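Local coordinates for EscD/YscD/HrpQ family type III secretion system inner membrane ring protein (Pseudomonas aeruginosa, PDB 6UID) that forms part of the inner-membrane ring of the type III secretion system, its cytoplasmic domain probably linking the basal body to the sorting platform, at residues R70-A75 / P109-Q114; Q83-Q88 / R94-D99. All coordinates share one frame; numbering follows the deposited sequence. Where two conformers were deposited one is given.

Contact 1 (R70-A75 / P109-Q114); sequences RQDGQA and PEAEVQ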
loop_
_atom_site.group_PDB
_atom_site.type_symbol
_atom_site.label_atom_id
_atom_site.label_comp_id
_atom_site.label_asym_id
_atom_site.label_seq_id
_atom_site.Cartn_x
_atom_site.Cartn_y
_atom_site.Cartn_z
ATOM N N ARG A 70 -6.508 0.707 -3.405
ATOM C CA ARG A 70 -7.211 -0.494 -3.844
ATOM C C ARG A 70 -6.568 -1.709 -3.195
ATOM O O ARG A 70 -5.369 -1.718 -2.899
ATOM C CB ARG A 70 -7.195 -0.618 -5.348
ATOM C CG ARG A 70 -7.947 0.525 -6.016
ATOM C CD ARG A 70 -7.876 0.474 -7.529
ATOM N NE ARG A 70 -8.564 1.626 -8.104
ATOM C CZ ARG A 70 -9.854 1.672 -8.388
ATOM N NH1 ARG A 70 -10.638 0.613 -8.189
ATOM N NH2 ARG A 70 -10.364 2.798 -8.880
ATOM N N GLN A 71 -7.393 -2.723 -2.956
ATOM C CA GLN A 71 -6.948 -3.998 -2.416
ATOM C C GLN A 71 -7.428 -5.050 -3.402
ATOM O O GLN A 71 -8.636 -5.207 -3.618
ATOM C CB GLN A 71 -7.524 -4.215 -1.023
ATOM C CG GLN A 71 -7.180 -5.568 -0.457
ATOM C CD GLN A 71 -7.670 -5.727 0.951
ATOM O OE1 GLN A 71 -6.937 -5.514 1.900
ATOM N NE2 GLN A 71 -8.941 -6.081 1.090
ATOM N N ASP A 72 -6.490 -5.709 -4.073
ATOM C CA ASP A 72 -6.820 -6.620 -5.174
ATOM C C ASP A 72 -7.772 -5.959 -6.177
ATOM O O ASP A 72 -8.722 -6.571 -6.688
ATOM C CB ASP A 72 -7.366 -7.947 -4.634
ATOM C CG ASP A 72 -6.330 -8.732 -3.851
ATOM O OD1 ASP A 72 -5.115 -8.629 -4.171
ATOM O OD2 ASP A 72 -6.730 -9.440 -2.900
ATOM N N GLY A 73 -7.503 -4.687 -6.464
ATOM C CA GLY A 73 -8.241 -3.915 -7.433
ATOM C C GLY A 73 -9.493 -3.236 -6.923
ATOM O O GLY A 73 -10.037 -2.369 -7.630
ATOM N N GLN A 74 -9.971 -3.583 -5.726
ATOM C CA GLN A 74 -11.208 -3.025 -5.198
ATOM C C GLN A 74 -10.903 -1.774 -4.391
ATOM O O GLN A 74 -10.098 -1.821 -3.456
ATOM C CB GLN A 74 -11.875 -4.057 -4.292
ATOM C CG GLN A 74 -12.255 -5.335 -5.010
ATOM C CD GLN A 74 -13.307 -5.101 -6.084
ATOM O OE1 GLN A 74 -13.128 -5.489 -7.236
ATOM N NE2 GLN A 74 -14.410 -4.458 -5.704
ATOM N N ALA A 75 -11.561 -0.664 -4.743
ATOM C CA ALA A 75 -11.346 0.585 -4.028
ATOM C C ALA A 75 -11.719 0.429 -2.568
ATOM O O ALA A 75 -12.745 -0.168 -2.231
ATOM C CB ALA A 75 -12.174 1.707 -4.645
ATOM N N PRO A 109 0.922 -9.849 -5.577
ATOM C CA PRO A 109 -0.285 -10.649 -5.813
ATOM C C PRO A 109 -1.079 -10.178 -7.028
ATOM O O PRO A 109 -1.458 -9.012 -7.136
ATOM C CB PRO A 109 -1.077 -10.469 -4.511
ATOM C CG PRO A 109 -0.056 -10.205 -3.484
ATOM C CD PRO A 109 1.067 -9.464 -4.160
ATOM N N GLU A 110 -1.340 -11.097 -7.945
ATOM C CA GLU A 110 -2.193 -10.769 -9.076
ATOM C C GLU A 110 -3.652 -10.802 -8.638
ATOM O O GLU A 110 -4.040 -11.583 -7.765
ATOM C CB GLU A 110 -1.963 -11.751 -10.224
ATOM N N ALA A 111 -4.459 -9.931 -9.239
ATOM C CA ALA A 111 -5.882 -9.844 -8.945
ATOM C C ALA A 111 -6.714 -10.095 -10.198
ATOM O O ALA A 111 -6.295 -9.789 -11.316
ATOM C CB ALA A 111 -6.236 -8.453 -8.409
ATOM N N GLU A 112 -7.903 -10.649 -9.992
ATOM C CA GLU A 112 -8.885 -10.790 -11.062
ATOM C C GLU A 112 -9.643 -9.474 -11.185
ATOM O O GLU A 112 -10.381 -9.087 -10.273
ATOM C CB GLU A 112 -9.839 -11.937 -10.743
ATOM N N VAL A 113 -9.436 -8.761 -12.291
ATOM C CA VAL A 113 -10.118 -7.498 -12.562
ATOM C C VAL A 113 -11.110 -7.726 -13.697
ATOM O O VAL A 113 -10.769 -8.366 -14.697
ATOM C CB VAL A 113 -9.093 -6.415 -12.956
ATOM C CG1 VAL A 113 -9.777 -5.098 -13.230
ATOM C CG2 VAL A 113 -8.043 -6.243 -11.863
ATOM N N GLN A 114 -12.334 -7.207 -13.542
ATOM C CA GLN A 114 -13.331 -7.329 -14.597
ATOM C C GLN A 114 -12.858 -6.621 -15.861
ATOM O O GLN A 114 -12.104 -5.655 -15.808
ATOM C CB GLN A 114 -14.680 -6.753 -14.146
ATOM C CG GLN A 114 -14.837 -5.235 -14.221
ATOM C CD GLN A 114 -14.101 -4.503 -13.118
ATOM O OE1 GLN A 114 -13.659 -5.105 -12.136
ATOM N NE2 GLN A 114 -13.971 -3.190 -13.272
HETATM O O HOH W 1 -3.566 -7.530 -6.268
#

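Contact 2 (Q83-Q88 / R94-D99); sequences QALAGQ and RWTFCD. Unlike the reference sequence in segment 94-99: Thr-96 (reference Ala).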
loop_
_atom_site.group_PDB
_atom_site.type_symbol
_atom_site.label_atom_id
_atom_site.label_comp_id
_atom_site.label_asym_id
_atom_site.label_seq_id
_atom_site.Cartn_x
_atom_site.Cartn_y
_atom_site.Cartn_z
ATOM N N GLN A 83 -6.260 -6.535 4.408
ATOM C CA GLN A 83 -6.002 -7.962 4.553
ATOM C C GLN A 83 -4.542 -8.309 4.278
ATOM O O GLN A 83 -3.978 -7.935 3.245
ATOM C CB GLN A 83 -6.926 -8.786 3.659
ATOM C CG GLN A 83 -8.341 -8.943 4.275
ATOM C CD GLN A 83 -8.330 -9.423 5.738
ATOM O OE1 GLN A 83 -8.943 -8.802 6.611
ATOM N NE2 GLN A 83 -7.631 -10.525 6.001
ATOM N N ALA A 84 -3.947 -9.069 5.192
ATOM C CA ALA A 84 -2.576 -9.507 5.004
ATOM C C ALA A 84 -2.443 -10.318 3.719
ATOM O O ALA A 84 -3.287 -11.160 3.385
ATOM C CB ALA A 84 -2.132 -10.347 6.205
ATOM N N LEU A 85 -1.369 -10.019 2.992
ATOM C CA LEU A 85 -0.943 -10.686 1.768
ATOM C C LEU A 85 -1.843 -10.393 0.580
ATOM O O LEU A 85 -1.580 -10.901 -0.507
ATOM C CB LEU A 85 -0.694 -12.188 1.939
ATOM C CG LEU A 85 0.462 -12.494 2.885
ATOM C CD1 LEU A 85 0.680 -13.988 2.921
ATOM C CD2 LEU A 85 1.759 -11.824 2.493
ATOM N N ALA A 86 -2.866 -9.564 0.733
ATOM C CA ALA A 86 -3.577 -9.070 -0.432
ATOM C C ALA A 86 -2.749 -7.984 -1.116
ATOM O O ALA A 86 -1.915 -7.322 -0.488
ATOM C CB ALA A 86 -4.937 -8.520 -0.017
ATOM N N GLY A 87 -2.944 -7.812 -2.421
ATOM C CA GLY A 87 -2.201 -6.785 -3.145
ATOM C C GLY A 87 -2.752 -5.392 -2.940
ATOM O O GLY A 87 -3.884 -5.099 -3.346
ATOM N N GLN A 88 -1.988 -4.519 -2.295
ATOM C CA GLN A 88 -2.410 -3.158 -2.005
ATOM C C GLN A 88 -1.774 -2.216 -3.025
ATOM O O GLN A 88 -0.573 -2.309 -3.311
ATOM C CB GLN A 88 -1.959 -2.749 -0.590
ATOM C CG GLN A 88 -2.258 -3.740 0.502
ATOM C CD GLN A 88 -3.744 -3.967 0.774
ATOM O OE1 GLN A 88 -4.598 -3.154 0.402
ATOM N NE2 GLN A 88 -4.053 -5.045 1.465
ATOM N N ARG A 94 2.827 -0.030 -4.854
ATOM C CA ARG A 94 2.327 -1.391 -4.700
ATOM C C ARG A 94 2.997 -2.009 -3.475
ATOM O O ARG A 94 4.227 -1.937 -3.333
ATOM C CB ARG A 94 2.600 -2.242 -5.939
ATOM C CG ARG A 94 2.060 -1.639 -7.228
ATOM C CD ARG A 94 1.325 -2.656 -8.121
ATOM N NE ARG A 94 2.207 -3.618 -8.777
ATOM C CZ ARG A 94 1.804 -4.506 -9.691
ATOM N NH1 ARG A 94 2.696 -5.331 -10.225
ATOM N NH2 ARG A 94 0.511 -4.577 -10.077
ATOM N N TRP A 95 2.200 -2.602 -2.597
ATOM C CA TRP A 95 2.741 -3.112 -1.346
ATOM C C TRP A 95 1.862 -4.226 -0.812
ATOM O O TRP A 95 0.721 -4.415 -1.250
ATOM C CB TRP A 95 2.850 -1.990 -0.302
ATOM C CG TRP A 95 1.545 -1.353 0.122
ATOM C CD1 TRP A 95 0.820 -0.427 -0.573
ATOM C CD2 TRP A 95 0.851 -1.564 1.347
ATOM N NE1 TRP A 95 -0.280 -0.057 0.151
ATOM C CE2 TRP A 95 -0.283 -0.733 1.338
ATOM C CE3 TRP A 95 1.080 -2.375 2.462
ATOM C CZ2 TRP A 95 -1.189 -0.697 2.400
ATOM C CZ3 TRP A 95 0.194 -2.331 3.523
ATOM C CH2 TRP A 95 -0.952 -1.517 3.478
ATOM N N THR A 96 2.396 -4.977 0.146
ATOM C CA THR A 96 1.594 -5.897 0.925
ATOM C C THR A 96 2.164 -5.959 2.331
ATOM O O THR A 96 3.263 -5.456 2.602
ATOM C CB THR A 96 1.557 -7.287 0.301
ATOM O OG1 THR A 96 0.453 -8.005 0.880
ATOM C CG2 THR A 96 2.867 -7.998 0.540
ATOM N N PHE A 97 1.435 -6.585 3.235
ATOM C CA PHE A 97 1.907 -6.741 4.598
ATOM C C PHE A 97 1.552 -8.126 5.095
ATOM O O PHE A 97 0.633 -8.774 4.572
ATOM C CB PHE A 97 1.350 -5.644 5.533
ATOM C CG PHE A 97 -0.093 -5.845 5.927
ATOM C CD1 PHE A 97 -1.093 -5.447 5.075
ATOM C CD2 PHE A 97 -0.412 -6.431 7.134
ATOM C CE1 PHE A 97 -2.443 -5.652 5.443
ATOM C CE2 PHE A 97 -1.728 -6.645 7.493
ATOM C CZ PHE A 97 -2.730 -6.240 6.650
ATOM N N CYS A 98 2.235 -8.569 6.138
ATOM C CA CYS A 98 1.873 -9.812 6.804
ATOM C C CYS A 98 2.498 -9.908 8.180
ATOM O O CYS A 98 3.275 -9.048 8.608
ATOM C CB CYS A 98 2.224 -11.041 5.962
ATOM S SG CYS A 98 3.983 -11.349 5.760
ATOM N N ASP A 99 2.118 -10.961 8.894
ATOM C CA ASP A 99 2.632 -11.203 10.229
ATOM C C ASP A 99 4.105 -11.588 10.162
ATOM O O ASP A 99 4.561 -12.156 9.158
ATOM C CB ASP A 99 1.819 -12.326 10.879
ATOM C CG ASP A 99 2.464 -12.878 12.131
ATOM O OD1 ASP A 99 2.174 -12.361 13.229
ATOM O OD2 ASP A 99 3.254 -13.835 12.017
HETATM O O HOH W 2 -1.514 -6.837 2.292
#

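Contact 1 (R70-A75 / P109-Q114)
The methyl group of Ala-111 rests against the backbone of Asp-72, its CB 3.6 Å from Asp-72 O, and this is the close-packed part of a small surface contact. Beside it, Asp-72 CB lies 4.0 Å from Ala-111 CB, so the methyl meets both the peptide and the root of the side chain. Asp-72 is the first of the two corner residues of a type I' turn from Gln-71 to Gln-74 that joins strands 69-71 and 74-75 as a tight hairpin; Gly-73 is the second. The hairpin closes on itself: Gln-71 N gives a hydrogen bond to Gln-74 O, Gln-74 N returns one to Gln-71 O, and Arg-70 NH1 reaches Gly-73 O at 3.1 Å, with the oxygen near the guanidinium plane.

Toward Pro-109 the fit is looser and wet. With CG anti to its own carbonyl carbon (chi1 -66°), the Asp-72 carboxylate faces a water that donates to Asp-72 OD1 at 2.8 Å and to Pro-109 O at 2.7 Å. The same OD1 also accepts from Gly-87 N, in the loop leading into strand 88-90, so the carboxylate has a second anchor beyond the two segments. No direct hydrogen bond joins 70-75 to 109-114; one methyl and one bridging water do the work, which suggests a light attachment of the C-terminal tail to the hairpin tip.

Contact 2 (Q83-Q88 / R94-D99)
Backbone hydrogen bonds carry the pairing of Gln-88 with Trp-95, an antiparallel hydrogen-bonded pair: Gln-88 N to Trp-95 O and Trp-95 N to Gln-88 O, both 2.9 Å. Farther along strand 93-98, Leu-85 N donates to Phe-97 O at 2.8 Å from within the type II turn 83-86.

Two CH-pi contacts lie on the sheet face shared by Trp-95 and Phe-97. Gln-88 CB sits over the indole, 3.3 Å from the five-membered ring centroid, while Ala-84 CA covers one face of Phe-97 at 3.9 Å from its centroid. Trp-95 takes chi1 63°, between its backbone N and carbonyl carbon, which swings the indole beneath the Gln-88 chain. On the other face, Leu-85 CD2 packs on Cys-98 CB at 3.6 Å.

A water ties the polar groups together, donating to Gln-83 O and to Thr-96 OG1 (2.7 Å) and accepting from Gln-88 NE2, which also hydrogen-bonds Gln-71 OE1, its main partner. Thr-96 differs from the reference sequence.

Phe-97 meets Trp-5 edge-to-face, whereas Trp-95 reaches Leu-49 and Leu-51 of the second sheet. A beta hairpin packed through Trp-95 against that sheet is consistent with the beta sandwich of FHA-like domains.

Both contacts involve the six-stranded antiparallel sheet, but at different depths. Contact 2 is partly buried and fastens the turn 83-86 and the start of strand 88-90 to strand 93-98; contact 1 lies at the surface and lays the irregular chain after strand 93-98 beside the hairpin at the sheet's edge. Their chemistry follows their place: water-mediated at the surface, main-chain bonds and ring faces in the partly buried contact. Segment 83-88 meets both segments of contact 1: Asp-72 N lies 2.8 Å from Gly-87 O, a probable hydrogen bond, on the side of 70-75, and Pro-109 CG packs 3.4 Å from Leu-85 O on that of 109-114.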